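Local coordinates for protein pyruvate-formate lyase-activating enzyme (Bacteroides vulgatus ATCC 8482, PDB 3CAN) that belongs to the radical SAM superfamily and is represented here by a fragment of alpha/beta fold built round a parallel beta-sheet, at residues E109-A120 with C167-L176; E19-R27 with D49-L57. All coordinates share one frame; numbering follows the deposited sequence. Where two conformers were deposited one is given.

Interaction 1 (E109-A120 with C167-L176)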
loop_
_atom_site.group_PDB
_atom_site.type_symbol
_atom_site.label_atom_id
_atom_site.label_comp_id
_atom_site.label_asym_id
_atom_site.label_seq_id
_atom_site.Cartn_x
_atom_site.Cartn_y
_atom_site.Cartn_z
ATOM N N GLU A 109 20.020 1.901 -15.040
ATOM C CA GLU A 109 19.456 1.460 -16.306
ATOM C C GLU A 109 19.645 -0.052 -16.492
ATOM O O GLU A 109 18.736 -0.751 -16.946
ATOM C CB GLU A 109 20.133 2.222 -17.454
ATOM C CG GLU A 109 19.753 1.758 -18.828
ATOM C CD GLU A 109 20.475 2.545 -19.907
ATOM O OE1 GLU A 109 20.388 3.794 -19.885
ATOM O OE2 GLU A 109 21.127 1.910 -20.761
ATOM N N LYS A 110 20.813 -0.559 -16.118
ATOM C CA LYS A 110 21.065 -1.994 -16.255
ATOM C C LYS A 110 20.031 -2.818 -15.490
ATOM O O LYS A 110 19.397 -3.703 -16.061
ATOM C CB LYS A 110 22.464 -2.368 -15.784
ATOM C CG LYS A 110 22.748 -3.866 -15.891
ATOM C CD LYS A 110 24.157 -4.180 -15.466
ATOM C CE LYS A 110 24.387 -5.672 -15.335
ATOM N NZ LYS A 110 25.758 -5.941 -14.738
ATOM N N ASN A 111 19.844 -2.523 -14.208
ATOM C CA ASN A 111 18.896 -3.314 -13.421
ATOM C C ASN A 111 17.475 -3.241 -13.948
ATOM O O ASN A 111 16.764 -4.251 -13.993
ATOM C CB ASN A 111 18.872 -2.890 -11.962
ATOM C CG ASN A 111 17.959 -3.764 -11.148
ATOM O OD1 ASN A 111 18.185 -4.972 -11.053
ATOM N ND2 ASN A 111 16.893 -3.165 -10.577
ATOM N N ILE A 112 17.051 -2.047 -14.336
ATOM C CA ILE A 112 15.688 -1.862 -14.814
ATOM C C ILE A 112 15.494 -2.547 -16.158
ATOM O O ILE A 112 14.459 -3.167 -16.388
ATOM C CB ILE A 112 15.297 -0.369 -14.858
ATOM C CG1 ILE A 112 15.411 0.245 -13.448
ATOM C CG2 ILE A 112 13.895 -0.183 -15.417
ATOM C CD1 ILE A 112 14.544 -0.424 -12.373
ATOM N N LYS A 113 16.493 -2.475 -17.039
ATOM C CA LYS A 113 16.422 -3.211 -18.305
ATOM C C LYS A 113 16.400 -4.727 -18.092
ATOM O O LYS A 113 15.601 -5.424 -18.721
ATOM C CB LYS A 113 17.548 -2.810 -19.272
ATOM C CG LYS A 113 17.369 -1.403 -19.874
ATOM C CD LYS A 113 18.484 -1.066 -20.837
ATOM C CE LYS A 113 18.204 0.249 -21.518
ATOM N NZ LYS A 113 19.311 0.630 -22.453
ATOM N N LEU A 114 17.240 -5.240 -17.199
ATOM C CA LEU A 114 17.253 -6.687 -16.924
ATOM C C LEU A 114 15.902 -7.114 -16.357
ATOM O O LEU A 114 15.379 -8.174 -16.699
ATOM C CB LEU A 114 18.379 -7.039 -15.950
ATOM C CG LEU A 114 19.792 -6.930 -16.532
ATOM C CD1 LEU A 114 20.806 -7.160 -15.397
ATOM C CD2 LEU A 114 20.009 -7.899 -17.721
ATOM N N SER A 115 15.341 -6.269 -15.492
ATOM C CA SER A 115 14.020 -6.507 -14.914
ATOM C C SER A 115 12.947 -6.563 -16.003
ATOM O O SER A 115 12.111 -7.469 -16.026
ATOM C CB SER A 115 13.672 -5.410 -13.895
ATOM O OG SER A 115 14.561 -5.399 -12.782
ATOM N N ALA A 116 12.986 -5.595 -16.911
ATOM C CA ALA A 116 12.028 -5.524 -18.009
ATOM C C ALA A 116 12.139 -6.745 -18.926
ATOM O O ALA A 116 11.141 -7.319 -19.340
ATOM C CB ALA A 116 12.243 -4.235 -18.805
ATOM N N GLU A 117 13.367 -7.139 -19.240
ATOM C CA GLU A 117 13.610 -8.283 -20.103
ATOM C C GLU A 117 13.113 -9.576 -19.492
ATOM O O GLU A 117 12.533 -10.409 -20.188
ATOM C CB GLU A 117 15.095 -8.373 -20.442
ATOM C CG GLU A 117 15.539 -7.258 -21.362
ATOM C CD GLU A 117 17.031 -7.145 -21.597
ATOM O OE1 GLU A 117 17.828 -8.018 -21.166
ATOM O OE2 GLU A 117 17.418 -6.157 -22.277
ATOM N N PHE A 118 13.301 -9.731 -18.189
ATOM C CA PHE A 118 12.789 -10.896 -17.485
ATOM C C PHE A 118 11.256 -10.923 -17.559
ATOM O O PHE A 118 10.657 -11.893 -18.020
ATOM C CB PHE A 118 13.298 -10.879 -16.052
ATOM C CG PHE A 118 12.623 -11.860 -15.160
ATOM C CD1 PHE A 118 12.825 -13.216 -15.305
ATOM C CD2 PHE A 118 11.779 -11.419 -14.156
ATOM C CE1 PHE A 118 12.197 -14.115 -14.471
ATOM C CE2 PHE A 118 11.147 -12.301 -13.323
ATOM C CZ PHE A 118 11.335 -13.664 -13.490
ATOM N N LEU A 119 10.636 -9.828 -17.151
ATOM C CA LEU A 119 9.179 -9.764 -17.081
ATOM C C LEU A 119 8.528 -9.884 -18.455
ATOM O O LEU A 119 7.510 -10.582 -18.619
ATOM C CB LEU A 119 8.741 -8.478 -16.362
ATOM C CG LEU A 119 9.137 -8.372 -14.878
ATOM C CD1 LEU A 119 8.829 -6.983 -14.344
ATOM C CD2 LEU A 119 8.437 -9.449 -14.033
ATOM N N ALA A 120 9.098 -9.197 -19.446
ATOM C CA ALA A 120 8.545 -9.204 -20.801
ATOM C C ALA A 120 8.552 -10.607 -21.417
ATOM O O ALA A 120 7.700 -10.952 -22.233
ATOM C CB ALA A 120 9.334 -8.239 -21.680
ATOM N N CYS A 167 12.903 5.229 -15.924
ATOM C CA CYS A 167 12.561 3.845 -15.564
ATOM C C CYS A 167 11.199 3.441 -16.132
ATOM O O CYS A 167 11.017 2.337 -16.644
ATOM C CB CYS A 167 12.579 3.666 -14.049
ATOM S SG CYS A 167 14.228 3.815 -13.324
ATOM N N ILE A 168 10.235 4.346 -16.036
ATOM C CA ILE A 168 8.932 4.106 -16.627
ATOM C C ILE A 168 9.046 3.905 -18.136
ATOM O O ILE A 168 8.399 3.014 -18.693
ATOM C CB ILE A 168 7.958 5.265 -16.321
ATOM C CG1 ILE A 168 7.649 5.317 -14.817
ATOM C CG2 ILE A 168 6.681 5.124 -17.144
ATOM C CD1 ILE A 168 6.852 4.123 -14.272
ATOM N N GLN A 169 9.855 4.731 -18.797
ATOM C CA GLN A 169 10.029 4.621 -20.240
ATOM C C GLN A 169 10.623 3.275 -20.643
ATOM O O GLN A 169 10.175 2.667 -21.611
ATOM C CB GLN A 169 10.912 5.746 -20.786
ATOM C CG GLN A 169 10.943 5.818 -22.307
ATOM C CD GLN A 169 9.561 6.089 -22.889
ATOM O OE1 GLN A 169 8.931 7.095 -22.569
ATOM N NE2 GLN A 169 9.079 5.182 -23.727
ATOM N N ILE A 170 11.644 2.832 -19.917
ATOM C CA ILE A 170 12.282 1.540 -20.188
ATOM C C ILE A 170 11.244 0.420 -20.143
ATOM O O ILE A 170 11.118 -0.381 -21.067
ATOM C CB ILE A 170 13.410 1.242 -19.168
ATOM C CG1 ILE A 170 14.604 2.179 -19.399
ATOM C CG2 ILE A 170 13.870 -0.216 -19.273
ATOM C CD1 ILE A 170 15.535 2.298 -18.202
ATOM N N LEU A 171 10.489 0.362 -19.054
ATOM C CA LEU A 171 9.501 -0.691 -18.900
ATOM C C LEU A 171 8.442 -0.631 -20.018
ATOM O O LEU A 171 8.073 -1.664 -20.587
ATOM C CB LEU A 171 8.870 -0.609 -17.503
ATOM C CG LEU A 171 9.823 -0.939 -16.356
ATOM C CD1 LEU A 171 9.264 -0.447 -15.006
ATOM C CD2 LEU A 171 10.142 -2.449 -16.329
ATOM N N THR A 172 7.994 0.581 -20.339
ATOM C CA THR A 172 7.039 0.813 -21.412
ATOM C C THR A 172 7.610 0.360 -22.757
ATOM O O THR A 172 6.907 -0.270 -23.548
ATOM C CB THR A 172 6.628 2.305 -21.476
ATOM O OG1 THR A 172 6.116 2.724 -20.196
ATOM C CG2 THR A 172 5.566 2.530 -22.538
ATOM N N ASP A 173 8.885 0.670 -23.003
ATOM C CA ASP A 173 9.560 0.266 -24.240
ATOM C C ASP A 173 9.591 -1.251 -24.446
ATOM O O ASP A 173 9.609 -1.714 -25.585
ATOM C CB ASP A 173 10.998 0.815 -24.284
ATOM C CG ASP A 173 11.062 2.323 -24.537
ATOM O OD1 ASP A 173 10.055 2.937 -24.953
ATOM O OD2 ASP A 173 12.149 2.902 -24.310
ATOM N N TYR A 174 9.600 -2.017 -23.350
ATOM C CA TYR A 174 9.581 -3.482 -23.406
ATOM C C TYR A 174 8.162 -4.052 -23.407
ATOM O O TYR A 174 7.969 -5.271 -23.306
ATOM C CB TYR A 174 10.387 -4.069 -22.238
ATOM C CG TYR A 174 11.878 -4.060 -22.457
ATOM C CD1 TYR A 174 12.665 -3.019 -21.989
ATOM C CD2 TYR A 174 12.512 -5.121 -23.106
ATOM C CE1 TYR A 174 14.046 -3.008 -22.185
ATOM C CE2 TYR A 174 13.885 -5.118 -23.310
ATOM C CZ TYR A 174 14.653 -4.066 -22.834
ATOM O OH TYR A 174 16.029 -4.066 -23.015
ATOM N N GLY A 175 7.167 -3.177 -23.524
ATOM C CA GLY A 175 5.776 -3.598 -23.643
ATOM C C GLY A 175 5.080 -3.909 -22.336
ATOM O O GLY A 175 4.037 -4.564 -22.334
ATOM N N LEU A 176 5.619 -3.381 -21.243
ATOM C CA LEU A 176 5.077 -3.598 -19.914
ATOM C C LEU A 176 4.319 -2.361 -19.425
ATOM O O LEU A 176 4.561 -1.238 -19.888
ATOM C CB LEU A 176 6.207 -3.948 -18.946
ATOM C CG LEU A 176 6.988 -5.219 -19.282
ATOM C CD1 LEU A 176 8.360 -5.193 -18.596
ATOM C CD2 LEU A 176 6.200 -6.472 -18.894
#

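Interaction 2 (E19-R27 with D49-L57)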
loop_
_atom_site.group_PDB
_atom_site.type_symbol
_atom_site.label_atom_id
_atom_site.label_comp_id
_atom_site.label_asym_id
_atom_site.label_seq_id
_atom_site.Cartn_x
_atom_site.Cartn_y
_atom_site.Cartn_z
ATOM N N GLU A 19 -0.729 -22.636 6.492
ATOM C CA GLU A 19 -2.049 -23.236 6.704
ATOM C C GLU A 19 -3.060 -22.192 7.200
ATOM O O GLU A 19 -4.227 -22.132 6.741
ATOM C CB GLU A 19 -1.957 -24.392 7.702
ATOM C CG GLU A 19 -3.238 -25.187 7.870
ATOM C CD GLU A 19 -3.587 -26.072 6.687
ATOM O OE1 GLU A 19 -2.692 -26.364 5.852
ATOM O OE2 GLU A 19 -4.770 -26.473 6.617
ATOM N N PHE A 20 -2.608 -21.385 8.150
ATOM C CA PHE A 20 -3.408 -20.290 8.689
ATOM C C PHE A 20 -3.801 -19.281 7.602
ATOM O O PHE A 20 -4.958 -18.880 7.522
ATOM C CB PHE A 20 -2.634 -19.564 9.782
ATOM C CG PHE A 20 -3.374 -18.390 10.354
ATOM C CD1 PHE A 20 -4.486 -18.602 11.156
ATOM C CD2 PHE A 20 -2.991 -17.091 10.073
ATOM C CE1 PHE A 20 -5.201 -17.545 11.685
ATOM C CE2 PHE A 20 -3.709 -16.013 10.600
ATOM C CZ PHE A 20 -4.807 -16.240 11.401
ATOM N N LEU A 21 -2.827 -18.887 6.789
ATOM C CA LEU A 21 -3.057 -17.948 5.669
ATOM C C LEU A 21 -4.162 -18.466 4.759
ATOM O O LEU A 21 -5.110 -17.760 4.468
ATOM C CB LEU A 21 -1.766 -17.769 4.885
ATOM C CG LEU A 21 -1.784 -16.926 3.614
ATOM C CD1 LEU A 21 -2.219 -15.512 3.920
ATOM C CD2 LEU A 21 -0.416 -16.973 2.966
ATOM N N ILE A 22 -4.059 -19.723 4.352
ATOM C CA ILE A 22 -5.071 -20.326 3.477
ATOM C C ILE A 22 -6.447 -20.366 4.159
ATOM O O ILE A 22 -7.475 -20.079 3.535
ATOM C CB ILE A 22 -4.634 -21.745 3.019
ATOM C CG1 ILE A 22 -3.369 -21.669 2.147
ATOM C CG2 ILE A 22 -5.765 -22.430 2.265
ATOM C CD1 ILE A 22 -3.520 -20.865 0.912
ATOM N N ASP A 23 -6.483 -20.678 5.453
ATOM C CA ASP A 23 -7.742 -20.675 6.193
ATOM C C ASP A 23 -8.393 -19.281 6.200
ATOM O O ASP A 23 -9.587 -19.138 5.944
ATOM C CB ASP A 23 -7.521 -21.152 7.620
ATOM C CG ASP A 23 -8.816 -21.315 8.376
ATOM O OD1 ASP A 23 -9.654 -22.135 7.956
ATOM O OD2 ASP A 23 -9.001 -20.590 9.358
ATOM N N ILE A 24 -7.608 -18.254 6.483
ATOM C CA ILE A 24 -8.142 -16.891 6.511
ATOM C C ILE A 24 -8.586 -16.487 5.111
ATOM O O ILE A 24 -9.645 -15.900 4.935
ATOM C CB ILE A 24 -7.116 -15.899 7.057
ATOM C CG1 ILE A 24 -6.762 -16.218 8.521
ATOM C CG2 ILE A 24 -7.646 -14.448 6.895
ATOM C CD1 ILE A 24 -7.943 -16.323 9.491
ATOM N N LEU A 25 -7.776 -16.805 4.106
ATOM C CA LEU A 25 -8.165 -16.538 2.719
ATOM C C LEU A 25 -9.497 -17.209 2.360
ATOM O O LEU A 25 -10.369 -16.582 1.767
ATOM C CB LEU A 25 -7.060 -16.987 1.765
ATOM C CG LEU A 25 -5.794 -16.126 1.764
ATOM C CD1 LEU A 25 -4.715 -16.805 0.903
ATOM C CD2 LEU A 25 -6.056 -14.711 1.236
ATOM N N LYS A 26 -9.664 -18.472 2.738
ATOM C CA LYS A 26 -10.943 -19.154 2.503
ATOM C C LYS A 26 -12.123 -18.445 3.174
ATOM O O LYS A 26 -13.165 -18.230 2.552
ATOM C CB LYS A 26 -10.867 -20.606 2.956
ATOM C CG LYS A 26 -10.082 -21.457 1.983
ATOM C CD LYS A 26 -9.877 -22.866 2.458
ATOM C CE LYS A 26 -9.295 -23.716 1.356
ATOM N NZ LYS A 26 -8.974 -25.081 1.874
ATOM N N ARG A 27 -11.948 -18.060 4.430
ATOM C CA ARG A 27 -12.991 -17.346 5.172
ATOM C C ARG A 27 -13.360 -16.018 4.504
ATOM O O ARG A 27 -14.537 -15.674 4.378
ATOM C CB ARG A 27 -12.542 -17.102 6.613
ATOM C CG ARG A 27 -12.480 -18.368 7.451
ATOM C CD ARG A 27 -11.785 -18.130 8.777
ATOM N NE ARG A 27 -11.638 -19.370 9.519
ATOM C CZ ARG A 27 -12.586 -19.898 10.281
ATOM N NH1 ARG A 27 -13.744 -19.277 10.448
ATOM N NH2 ARG A 27 -12.366 -21.048 10.896
ATOM N N ASP A 49 0.645 -22.481 -5.332
ATOM C CA ASP A 49 -0.542 -22.977 -6.040
ATOM C C ASP A 49 -1.808 -22.882 -5.184
ATOM O O ASP A 49 -2.864 -22.448 -5.672
ATOM C CB ASP A 49 -0.338 -24.432 -6.477
ATOM C CG ASP A 49 0.682 -24.582 -7.580
ATOM O OD1 ASP A 49 1.115 -23.569 -8.164
ATOM O OD2 ASP A 49 1.050 -25.746 -7.869
ATOM N N GLU A 50 -1.708 -23.271 -3.913
ATOM C CA GLU A 50 -2.861 -23.228 -3.011
ATOM C C GLU A 50 -3.280 -21.791 -2.708
ATOM O O GLU A 50 -4.463 -21.502 -2.621
ATOM C CB GLU A 50 -2.583 -23.984 -1.708
ATOM C CG GLU A 50 -3.801 -24.136 -0.778
ATOM C CD GLU A 50 -4.936 -24.982 -1.365
ATOM O OE1 GLU A 50 -4.690 -25.785 -2.291
ATOM O OE2 GLU A 50 -6.086 -24.842 -0.886
ATOM N N VAL A 51 -2.310 -20.891 -2.545
ATOM C CA VAL A 51 -2.624 -19.465 -2.365
ATOM C C VAL A 51 -3.392 -18.931 -3.580
ATOM O O VAL A 51 -4.419 -18.277 -3.432
ATOM C CB VAL A 51 -1.366 -18.610 -2.115
ATOM C CG1 VAL A 51 -1.711 -17.109 -2.231
ATOM C CG2 VAL A 51 -0.791 -18.918 -0.719
HETATM N N MSE A 52 -2.935 -19.260 -4.786
HETATM C CA MSE A 52 -3.644 -18.835 -6.002
HETATM C C MSE A 52 -5.087 -19.354 -6.075
HETATM O O MSE A 52 -5.968 -18.675 -6.584
HETATM C CB MSE A 52 -2.863 -19.232 -7.252
HETATM C CG MSE A 52 -1.621 -18.410 -7.490
HETATM SE SE MSE A 52 -0.807 -18.758 -9.230
HETATM C CE MSE A 52 -0.080 -20.517 -8.884
ATOM N N ARG A 53 -5.344 -20.546 -5.548
ATOM C CA ARG A 53 -6.700 -21.060 -5.516
ATOM C C ARG A 53 -7.618 -20.285 -4.564
ATOM O O ARG A 53 -8.848 -20.412 -4.644
ATOM C CB ARG A 53 -6.692 -22.542 -5.143
ATOM C CG ARG A 53 -6.233 -23.432 -6.270
ATOM C CD ARG A 53 -6.540 -24.887 -5.973
ATOM N NE ARG A 53 -5.482 -25.486 -5.183
ATOM C CZ ARG A 53 -4.356 -25.996 -5.684
ATOM N NH1 ARG A 53 -3.449 -26.497 -4.870
ATOM N NH2 ARG A 53 -4.116 -26.009 -6.993
ATOM N N ASN A 54 -7.028 -19.463 -3.693
ATOM C CA ASN A 54 -7.771 -18.810 -2.628
ATOM C C ASN A 54 -7.521 -17.304 -2.550
ATOM O O ASN A 54 -7.598 -16.703 -1.480
ATOM C CB ASN A 54 -7.451 -19.490 -1.303
ATOM C CG ASN A 54 -7.922 -20.943 -1.275
ATOM O OD1 ASN A 54 -9.127 -21.219 -1.171
ATOM N ND2 ASN A 54 -6.976 -21.872 -1.394
ATOM N N CYS A 55 -7.236 -16.694 -3.694
ATOM C CA CYS A 55 -7.159 -15.237 -3.737
ATOM C C CYS A 55 -7.384 -14.733 -5.140
ATOM O O CYS A 55 -7.537 -15.523 -6.079
ATOM C CB CYS A 55 -5.845 -14.722 -3.143
ATOM S SG CYS A 55 -4.380 -14.972 -4.179
ATOM N N GLU A 56 -7.436 -13.415 -5.264
ATOM C CA GLU A 56 -7.714 -12.742 -6.520
ATOM C C GLU A 56 -6.465 -12.210 -7.234
ATOM O O GLU A 56 -6.504 -11.983 -8.445
ATOM C CB GLU A 56 -8.668 -11.576 -6.272
ATOM C CG GLU A 56 -10.107 -11.949 -6.178
ATOM C CD GLU A 56 -10.470 -12.749 -4.951
ATOM O OE1 GLU A 56 -9.986 -12.467 -3.838
ATOM O OE2 GLU A 56 -11.297 -13.661 -5.093
ATOM N N LEU A 57 -5.374 -11.981 -6.492
ATOM C CA LEU A 57 -4.212 -11.257 -7.000
ATOM C C LEU A 57 -2.985 -11.582 -6.172
ATOM O O LEU A 57 -3.071 -11.626 -4.937
ATOM C CB LEU A 57 -4.475 -9.749 -6.888
ATOM C CG LEU A 57 -3.395 -8.788 -7.339
ATOM C CD1 LEU A 57 -3.197 -8.900 -8.860
ATOM C CD2 LEU A 57 -3.760 -7.338 -6.943
#

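Interaction 1 (E109-A120 with C167-L176)
Tyr174, the residue most covered in this contact, lays its ring against the 109-120 helix, with Ala116 and Glu117 on the same side of the ring plane. The CB of Ala116 comes obliquely to the ring, 3.4 Å from Tyr174 CD1, while Glu117 N lies over one face. From Ala116 the ring runs toward Glu117, whose CG is 3.3 Å from Tyr174 CE2. Glu117 CG is anti to the carbonyl carbon (chi1 -70°) and the chain beyond it is extended, which carries the carboxylate to the ring's hydroxyl. There Tyr174 OH and Glu117 OE2 are 2.6 Å apart, a hydrogen bond of weak geometry, with the carboxylate and ring planes 60° apart. The segment axes approach to 9.2 Å and run 28° from parallel; Leu119 and Leu171 both touch Ile129 of strand 128-133, which places the two helices on one side of the parallel beta-sheet of an alpha/beta fold. In the conformer given, Ile170 is a knob in the hole formed by Glu109, Ile112, Lys113 and Ala116. Its CG2 meets Ile112 CG2 at 3.9 Å and Lys113 CG at 3.7 Å, each side chain crossing that of Ile170 at about a right angle. Ile112 also turns CG1 to Cys167 SG, 3.8 Å away. Past Tyr174 a Schellman motif, with Gly175 at positive phi, ends the helix and brings Leu176 back, its CD1 3.6 Å from Ala116 O.

Interaction 2 (E19-R27 with D49-L57)
Ile22 lays its CD1 over Val51, 3.7 Å from both Val51 N and Val51 CG2, and also meets Glu50 CG. Its CG1 is anti to the carbonyl carbon (chi1 -65°), and CG2, on the other branch, faces the Asn54 amide, with Asn54 ND2 at 3.9 Å. That amide is fixed from its own segment: ND2 donates to Glu50 O at 2.8 Å, tilted 26° from the carbonyl plane, and more weakly to Glu50 OE2 in the conformer given. Lys26 passes on the amide's oxygen side, its CG 3.3 Å from Asn54 OD1. The segment axes run 14° from parallel, 9.9 Å apart; the two helices flank strand 35-38 in the chain and pack on one side of the parallel beta-sheet, Leu25 and Val51 both touching Val37. Leu25 straddles Asn54 O, with CB at 3.3 Å and CG, CD1 and CD2 also close. In the same conformer of Glu50, Lys26 NZ is 4.0 Å from Glu50 OE2, beyond a salt bridge, although the opposite charges probably attract. The other carboxylate oxygen, Glu50 OE1, lies in the guanidinium plane of Arg53 and takes both NE and NH1.

In the fold
Following the chain from the N terminus, strand 6-10 leads into helix 18-30, strand 35-38 into helix 45-53, and interaction 2 joins those two helices, closing a loop of 21 residues that contains strand 35-38. Beyond strands 57-61 and 95-101, interaction 1 joins helix 109-121 to helix 161-173 and the turn after it, across 46 residues that include strand 128-133. The two loops are in series, neither nested nor crossed, with centres 31 Å apart on opposite sides of the chain's centre. Interaction 2 packs on strands 6-10 and 35-38, with Val51 reaching 57-61, whereas interaction 1 packs on 128-133 and 178-180; 6-10 and 178-180 are this chain's outermost strands.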